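Local coordinates for peptide ABC transporter, peptide-binding protein (Thermus thermophilus, PDB 2D5W) that binds oligopeptides, here a pentapeptide, and probably serves as the solute-binding component of a peptide ABC transporter, at residues A[315-327]-A[396-408]. Residues are numbered along the deposited sequence; the frame is centred on the assembly and turned at random.
Sequences QVVKDLGLNDKRT and RTVNGRTVRFEIE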
loop_
_atom_site.group_PDB
_atom_site.type_symbol
_atom_site.label_atom_id
_atom_site.label_comp_id
_atom_site.label_asym_id
_atom_site.label_seq_id
_atom_site.Cartn_x
_atom_site.Cartn_y
_atom_site.Cartn_z
ATOM N N GLN A 315 23.733 14.954 5.584
ATOM C CA GLN A 315 24.319 15.487 6.804
ATOM C C GLN A 315 23.302 15.836 7.887
ATOM O O GLN A 315 23.610 15.735 9.072
ATOM C CB GLN A 315 25.202 16.698 6.488
ATOM C CG GLN A 315 26.124 17.105 7.638
ATOM C CD GLN A 315 26.935 15.939 8.194
ATOM O OE1 GLN A 315 27.570 15.190 7.446
ATOM N NE2 GLN A 315 26.921 15.785 9.512
ATOM N N VAL A 316 22.098 16.239 7.491
ATOM C CA VAL A 316 21.057 16.574 8.462
ATOM C C VAL A 316 20.757 15.354 9.336
ATOM O O VAL A 316 20.526 15.473 10.540
ATOM C CB VAL A 316 19.758 17.020 7.756
ATOM C CG1 VAL A 316 18.669 17.286 8.783
ATOM C CG2 VAL A 316 20.024 18.268 6.928
ATOM N N VAL A 317 20.765 14.180 8.714
ATOM C CA VAL A 317 20.515 12.931 9.420
ATOM C C VAL A 317 21.600 12.698 10.469
ATOM O O VAL A 317 21.309 12.352 11.613
ATOM C CB VAL A 317 20.480 11.745 8.430
ATOM C CG1 VAL A 317 20.489 10.422 9.177
ATOM C CG2 VAL A 317 19.238 11.849 7.558
ATOM N N LYS A 318 22.856 12.892 10.078
ATOM C CA LYS A 318 23.968 12.709 11.006
ATOM C C LYS A 318 23.963 13.786 12.086
ATOM O O LYS A 318 24.255 13.508 13.245
ATOM C CB LYS A 318 25.302 12.723 10.255
ATOM C CG LYS A 318 25.478 11.546 9.303
ATOM C CD LYS A 318 26.900 11.459 8.758
ATOM C CE LYS A 318 27.903 11.113 9.852
ATOM N NZ LYS A 318 29.293 10.988 9.318
ATOM N N ASP A 319 23.625 15.014 11.701
ATOM C CA ASP A 319 23.565 16.124 12.648
ATOM C C ASP A 319 22.580 15.811 13.772
ATOM O O ASP A 319 22.883 15.987 14.954
ATOM C CB ASP A 319 23.132 17.408 11.935
ATOM C CG ASP A 319 24.225 17.994 11.059
ATOM O OD1 ASP A 319 23.929 18.942 10.303
ATOM O OD2 ASP A 319 25.377 17.516 11.129
ATOM N N LEU A 320 21.397 15.341 13.391
ATOM C CA LEU A 320 20.355 15.003 14.356
ATOM C C LEU A 320 20.586 13.649 15.018
ATOM O O LEU A 320 19.942 13.321 16.013
ATOM C CB LEU A 320 18.989 14.999 13.670
ATOM C CG LEU A 320 18.495 16.336 13.120
ATOM C CD1 LEU A 320 17.180 16.128 12.376
ATOM C CD2 LEU A 320 18.315 17.316 14.266
ATOM N N GLY A 321 21.500 12.866 14.453
ATOM C CA GLY A 321 21.795 11.551 14.997
ATOM C C GLY A 321 20.678 10.541 14.787
ATOM O O GLY A 321 20.524 9.600 15.566
ATOM N N LEU A 322 19.906 10.716 13.720
ATOM C CA LEU A 322 18.795 9.810 13.445
ATOM C C LEU A 322 19.247 8.387 13.139
ATOM O O LEU A 322 18.455 7.450 13.223
ATOM C CB LEU A 322 17.946 10.348 12.291
ATOM C CG LEU A 322 17.346 11.734 12.540
ATOM C CD1 LEU A 322 16.454 12.128 11.375
ATOM C CD2 LEU A 322 16.543 11.721 13.829
ATOM N N ASN A 323 20.522 8.232 12.799
ATOM C CA ASN A 323 21.089 6.924 12.490
ATOM C C ASN A 323 21.448 6.127 13.748
ATOM O O ASN A 323 21.800 4.949 13.663
ATOM C CB ASN A 323 22.324 7.100 11.600
ATOM C CG ASN A 323 23.344 8.058 12.196
ATOM O OD1 ASN A 323 23.001 9.157 12.640
ATOM N ND2 ASN A 323 24.609 7.650 12.196
ATOM N N ASP A 324 21.353 6.765 14.913
ATOM C CA ASP A 324 21.660 6.112 16.188
ATOM C C ASP A 324 20.348 5.667 16.831
ATOM O O ASP A 324 19.444 6.478 17.017
ATOM C CB ASP A 324 22.393 7.095 17.109
ATOM C CG ASP A 324 23.054 6.414 18.291
ATOM O OD1 ASP A 324 22.350 5.760 19.088
ATOM O OD2 ASP A 324 24.290 6.536 18.425
ATOM N N LYS A 325 20.239 4.388 17.178
ATOM C CA LYS A 325 19.001 3.897 17.773
ATOM C C LYS A 325 18.604 4.656 19.035
ATOM O O LYS A 325 17.420 4.771 19.336
ATOM C CB LYS A 325 19.089 2.396 18.081
ATOM C CG LYS A 325 19.977 2.018 19.255
ATOM C CD LYS A 325 19.873 0.522 19.541
ATOM C CE LYS A 325 20.776 0.111 20.691
ATOM N NZ LYS A 325 20.714 -1.358 20.940
ATOM N N ARG A 326 19.582 5.172 19.775
ATOM C CA ARG A 326 19.273 5.911 20.995
ATOM C C ARG A 326 18.411 7.137 20.705
ATOM O O ARG A 326 17.541 7.493 21.499
ATOM C CB ARG A 326 20.565 6.330 21.705
ATOM C CG ARG A 326 21.335 5.169 22.328
ATOM C CD ARG A 326 22.674 5.627 22.892
ATOM N NE ARG A 326 23.574 6.074 21.834
ATOM C CZ ARG A 326 24.728 6.697 22.042
ATOM N NH1 ARG A 326 25.475 7.063 21.009
ATOM N NH2 ARG A 326 25.133 6.961 23.278
ATOM N N THR A 327 18.644 7.774 19.565
ATOM C CA THR A 327 17.870 8.951 19.187
ATOM C C THR A 327 16.427 8.564 18.882
ATOM O O THR A 327 15.486 9.262 19.265
ATOM C CB THR A 327 18.460 9.621 17.937
ATOM O OG1 THR A 327 19.855 9.864 18.149
ATOM C CG2 THR A 327 17.757 10.941 17.652
ATOM N N ARG A 396 24.025 20.922 19.735
ATOM C CA ARG A 396 25.262 20.169 19.904
ATOM C C ARG A 396 26.154 20.470 18.707
ATOM O O ARG A 396 25.706 21.059 17.724
ATOM C CB ARG A 396 25.001 18.661 20.019
ATOM C CG ARG A 396 24.643 17.946 18.731
ATOM C CD ARG A 396 24.592 16.444 18.966
ATOM N NE ARG A 396 24.290 15.702 17.745
ATOM C CZ ARG A 396 24.381 14.382 17.628
ATOM N NH1 ARG A 396 24.085 13.797 16.475
ATOM N NH2 ARG A 396 24.772 13.642 18.658
ATOM N N THR A 397 27.423 20.094 18.799
ATOM C CA THR A 397 28.353 20.342 17.709
ATOM C C THR A 397 28.644 19.051 16.953
ATOM O O THR A 397 28.903 18.016 17.560
ATOM C CB THR A 397 29.677 20.932 18.235
ATOM O OG1 THR A 397 29.402 22.130 18.974
ATOM C CG2 THR A 397 30.612 21.264 17.081
ATOM N N VAL A 398 28.578 19.121 15.628
ATOM C CA VAL A 398 28.847 17.972 14.768
ATOM C C VAL A 398 29.716 18.460 13.616
ATOM O O VAL A 398 29.339 19.379 12.891
ATOM C CB VAL A 398 27.539 17.368 14.199
ATOM C CG1 VAL A 398 27.860 16.207 13.265
ATOM C CG2 VAL A 398 26.648 16.893 15.336
ATOM N N ASN A 399 30.884 17.845 13.456
ATOM C CA ASN A 399 31.815 18.233 12.404
ATOM C C ASN A 399 32.157 19.720 12.513
ATOM O O ASN A 399 32.313 20.407 11.503
ATOM C CB ASN A 399 31.219 17.933 11.022
ATOM C CG ASN A 399 31.095 16.442 10.743
ATOM O OD1 ASN A 399 30.593 16.037 9.693
ATOM N ND2 ASN A 399 31.560 15.621 11.677
ATOM N N GLY A 400 32.255 20.211 13.747
ATOM C CA GLY A 400 32.593 21.607 13.979
ATOM C C GLY A 400 31.466 22.599 13.749
ATOM O O GLY A 400 31.659 23.807 13.890
ATOM N N ARG A 401 30.286 22.092 13.407
ATOM C CA ARG A 401 29.128 22.938 13.145
ATOM C C ARG A 401 28.098 22.842 14.261
ATOM O O ARG A 401 27.854 21.766 14.802
ATOM C CB ARG A 401 28.487 22.524 11.821
ATOM C CG ARG A 401 29.393 22.708 10.615
ATOM C CD ARG A 401 29.014 21.789 9.457
ATOM N NE ARG A 401 27.579 21.781 9.180
ATOM C CZ ARG A 401 26.708 20.963 9.764
ATOM N NH1 ARG A 401 27.121 20.076 10.661
ATOM N NH2 ARG A 401 25.421 21.034 9.453
ATOM N N THR A 402 27.493 23.974 14.607
ATOM C CA THR A 402 26.476 23.988 15.650
ATOM C C THR A 402 25.147 23.566 15.044
ATOM O O THR A 402 24.635 24.215 14.132
ATOM C CB THR A 402 26.330 25.384 16.274
ATOM O OG1 THR A 402 27.555 25.738 16.926
ATOM C CG2 THR A 402 25.196 25.399 17.291
ATOM N N VAL A 403 24.595 22.473 15.553
ATOM C CA VAL A 403 23.330 21.962 15.051
ATOM C C VAL A 403 22.240 22.033 16.113
ATOM O O VAL A 403 22.498 21.856 17.308
ATOM C CB VAL A 403 23.476 20.498 14.572
ATOM C CG1 VAL A 403 24.541 20.413 13.488
ATOM C CG2 VAL A 403 23.832 19.599 15.734
ATOM N N ARG A 404 21.022 22.311 15.659
ATOM C CA ARG A 404 19.861 22.409 16.537
ATOM C C ARG A 404 18.920 21.248 16.251
ATOM O O ARG A 404 18.776 20.826 15.102
ATOM C CB ARG A 404 19.119 23.721 16.291
ATOM C CG ARG A 404 19.910 24.958 16.644
ATOM C CD ARG A 404 19.133 26.225 16.330
ATOM N NE ARG A 404 17.842 26.281 17.011
ATOM C CZ ARG A 404 16.684 25.934 16.460
ATOM N NH1 ARG A 404 15.562 26.022 17.161
ATOM N NH2 ARG A 404 16.640 25.510 15.204
ATOM N N PHE A 405 18.267 20.740 17.290
ATOM C CA PHE A 405 17.354 19.628 17.096
ATOM C C PHE A 405 15.971 20.083 16.644
ATOM O O PHE A 405 15.007 20.081 17.414
ATOM C CB PHE A 405 17.254 18.778 18.367
ATOM C CG PHE A 405 16.944 17.325 18.099
ATOM C CD1 PHE A 405 17.706 16.320 18.689
ATOM C CD2 PHE A 405 15.904 16.960 17.246
ATOM C CE1 PHE A 405 17.440 14.974 18.433
ATOM C CE2 PHE A 405 15.631 15.615 16.984
ATOM C CZ PHE A 405 16.401 14.623 17.580
ATOM N N GLU A 406 15.910 20.507 15.388
ATOM C CA GLU A 406 14.661 20.897 14.745
ATOM C C GLU A 406 14.546 19.823 13.676
ATOM O O GLU A 406 15.389 19.734 12.781
ATOM C CB GLU A 406 14.764 22.272 14.093
ATOM C CG GLU A 406 13.500 22.674 13.348
ATOM C CD GLU A 406 13.631 24.006 12.642
ATOM O OE1 GLU A 406 13.869 25.022 13.327
ATOM O OE2 GLU A 406 13.497 24.034 11.402
ATOM N N ILE A 407 13.512 18.998 13.782
ATOM C CA ILE A 407 13.332 17.893 12.857
ATOM C C ILE A 407 12.108 18.069 11.967
ATOM O O ILE A 407 11.052 18.508 12.421
ATOM C CB ILE A 407 13.238 16.568 13.664
ATOM C CG1 ILE A 407 13.247 15.362 12.727
ATOM C CG2 ILE A 407 11.994 16.577 14.548
ATOM C CD1 ILE A 407 13.400 14.041 13.453
ATOM N N GLU A 408 12.263 17.739 10.689
ATOM C CA GLU A 408 11.163 17.843 9.742
ATOM C C GLU A 408 10.132 16.770 10.085
ATOM O O GLU A 408 10.494 15.654 10.452
ATOM C CB GLU A 408 11.670 17.635 8.311
ATOM C CG GLU A 408 10.590 17.825 7.252
ATOM C CD GLU A 408 11.071 17.532 5.842
ATOM O OE1 GLU A 408 11.012 18.446 4.994
ATOM O OE2 GLU A 408 11.499 16.390 5.573
HETATM O O HOH W 1 29.830 13.317 7.961
HETATM O O HOH W 2 28.779 13.712 11.178
#
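A beta hairpin, with strands 396-398 and 401-404 joined by the type I' turn from Val398 to Arg401, holds the C-terminal end of helix 315-320 chiefly through Asp319, which binds an arginine from each strand. Arg401 grips the carboxylate end-on, NH2 to OD1 at 2.7 Å and NH1 to OD2 at 3.1 Å; the guanidinium and carboxylate planes lie 21° apart, and both oxygens are met on their syn sides, though by donors tilted out of the carboxylate plane. From the opposite face of that plane, Gln315 NE2 donates to Asp319 OD2 at 2.8 Å, almost straight at 178°, so OD2 has donors from both hairpin and helix. Val403 CG1 packs 3.4 Å from Asp319 CG, giving the charged group an apolar neighbour. Replacing Asp319 with an alanine would probably leave the Arg401 guanidinium without its countercharge and Gln315 NE2 without this acceptor.

Arg396 reads the backbone instead: its extended chain brings NE and NH1 side-on to Asp319 O, NE nearly along the C=O axis and NH1, at 2.9 Å from that oxygen, above the carbonyl plane. Its NH2 bonds to Met384 O. The helix closes there in a Schellman motif, Leu322 N to Val317 O and, weakly, Gly321 N to Lys318 O.

Where Phe405 centres an inverse gamma turn in strand 401-410, which runs on into the mixed sheet beside 435-438 and 463-469, Leu320 CD2 sits over one ring face, 4.2 Å from the Phe405 centroid, a CH-pi contact; Thr327 CG2 touches the ring edge. Ile407 turns CG1 away from its own N (chi1 -172°), carrying CD1 to within 3.9 Å of Leu322 CD2. Polar bonds thus fix the helix end against the hairpin, where the paired charges probably stabilise one another, and apolar packing continues the join through Phe405 and Ile407.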